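Local coordinates for protein acetylxylan esterase (Geobacillus stearothermophilus, PDB 5BN1) that removes acetyl side groups from the xylose backbone units of xylan and xylo-oligosaccharides, working as a doughnut-shaped homooctamer in plant polysaccharide breakdown, at residues A[14-19]-A[86-91]. The protein carries 1 engineered substitution. Sequence-based numbering, arbitrary orientation.
Sequences DSITDC and SIMIGI
Asp14 faces Ile89 and Ile91 at the carboxyl ends of two adjacent parallel strands, 8-13 and 84-88, in the SGNH-hydrolase fold, and it illustrates how a helix-capping aspartate can also reach through water to the start of a second helix, 91-99. Asp14 CB lies 4.2 Å from Ile89 CD1. From there chi1 (58°) sets CG between the backbone N and the carbonyl carbon, and chi2 (29°) then turns one oxygen back to its own helix and the other to helix 91-99. Asp14 OD1 caps helix 15-18, accepting from Ile16 N at 3.1 Å on its anti side, a little out of the carboxylate plane. Asp14 OD2 stands 3.8 Å from Ile91 CB and accepts from the water held by Ile91 N and probably from the one held by Gly90 N. An alanine here would probably leave Ile16 N without its cap and the bridging waters without the carboxylate they share, unsettling the turn that carries Ser15, the inferred nucleophile. A third water accepts from Asp14 N and Thr17 OG1 and donates to Met88 O; Thr17 OG1 also bonds Tyr37 OH. Ile16 CG1 meets Ile91 CD1 at 3.9 Å, while Met88, bent at chi3 (52°), brings its CE within 3.7 Å of Ile16 CG2.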
# COMPACT_ATOMS: atom_id res chain seq x y z
N ASP A 14 5.75 25.77 -12.99
CA ASP A 14 6.45 24.63 -12.36
C ASP A 14 5.70 24.10 -11.12
O ASP A 14 4.53 24.27 -11.04
CB ASP A 14 7.88 25.07 -12.12
CG ASP A 14 7.98 26.26 -11.28
OD1 ASP A 14 7.11 26.51 -10.41
OD2 ASP A 14 8.89 27.08 -11.48
N SER A 15 6.46 23.52 -10.20
CA SER A 15 5.78 23.00 -9.00
C SER A 15 5.00 24.00 -8.22
O SER A 15 3.99 23.68 -7.59
CB SER A 15 6.75 22.35 -8.00
OG SER A 15 7.76 23.30 -7.63
N ILE A 16 5.39 25.25 -8.21
CA ILE A 16 4.71 26.32 -7.43
C ILE A 16 3.31 26.43 -7.95
O ILE A 16 2.38 26.75 -7.20
CB ILE A 16 5.53 27.64 -7.42
CG1 ILE A 16 6.96 27.40 -6.97
CG2 ILE A 16 4.80 28.67 -6.53
CD1 ILE A 16 7.15 26.74 -5.65
N THR A 17 3.16 26.32 -9.27
CA THR A 17 1.91 26.36 -9.96
C THR A 17 1.15 25.03 -9.80
O THR A 17 -0.04 25.02 -9.42
CB THR A 17 2.06 26.84 -11.44
OG1 THR A 17 2.65 28.11 -11.38
CG2 THR A 17 0.69 26.89 -12.14
N ASP A 18 1.81 23.93 -10.13
CA ASP A 18 1.30 22.54 -10.09
C ASP A 18 0.56 22.22 -8.77
O ASP A 18 -0.67 22.07 -8.73
CB ASP A 18 2.49 21.63 -10.37
CG ASP A 18 2.14 20.15 -10.45
OD1 ASP A 18 1.07 19.78 -10.01
OD2 ASP A 18 2.96 19.37 -10.97
N CYS A 19 1.38 22.22 -7.69
CA CYS A 19 0.88 21.96 -6.34
C CYS A 19 0.00 20.68 -6.34
O CYS A 19 -1.02 20.69 -5.65
CB CYS A 19 0.17 23.06 -5.75
SG CYS A 19 1.29 24.40 -5.34
N SER A 86 -1.63 32.89 -17.53
CA SER A 86 -0.74 33.28 -16.44
C SER A 86 0.49 32.33 -16.46
O SER A 86 0.34 31.11 -16.51
CB SER A 86 -1.36 33.20 -15.03
OG SER A 86 -0.48 33.60 -14.06
N ILE A 87 1.66 32.95 -16.57
CA ILE A 87 2.93 32.23 -16.65
C ILE A 87 3.76 32.60 -15.44
O ILE A 87 4.06 33.75 -15.16
CB ILE A 87 3.75 32.57 -17.94
CG1 ILE A 87 2.81 32.38 -19.13
CG2 ILE A 87 5.03 31.76 -17.97
CD1 ILE A 87 3.42 33.07 -20.38
N MET A 88 4.28 31.56 -14.71
CA MET A 88 5.30 31.75 -13.66
C MET A 88 6.33 30.66 -13.85
O MET A 88 6.19 29.48 -13.55
CB MET A 88 4.78 31.71 -12.21
CG MET A 88 5.88 32.06 -11.24
SD MET A 88 5.34 32.56 -9.59
CE MET A 88 4.28 31.20 -9.19
N ILE A 89 7.46 31.11 -14.45
CA ILE A 89 8.55 30.19 -14.81
C ILE A 89 9.88 30.89 -14.67
O ILE A 89 10.01 32.13 -14.72
CB ILE A 89 8.37 29.63 -16.22
CG1 ILE A 89 9.10 28.30 -16.47
CG2 ILE A 89 8.71 30.76 -17.28
CD1 ILE A 89 8.40 27.11 -15.79
N GLY A 90 10.90 30.09 -14.33
CA GLY A 90 12.30 30.60 -14.09
C GLY A 90 12.96 30.07 -12.85
O GLY A 90 14.15 30.07 -12.77
N ILE A 91 12.16 29.65 -11.84
CA ILE A 91 12.80 29.11 -10.67
C ILE A 91 13.75 27.97 -10.98
O ILE A 91 14.88 27.96 -10.50
CB ILE A 91 11.77 28.69 -9.62
CG1 ILE A 91 11.14 29.91 -8.98
CG2 ILE A 91 12.44 27.83 -8.50
CD1 ILE A 91 9.94 29.67 -8.08
O HOH W 1 10.80 27.23 -13.41
O HOH W 2 9.10 29.81 -11.59
O HOH W 3 5.32 28.33 -11.30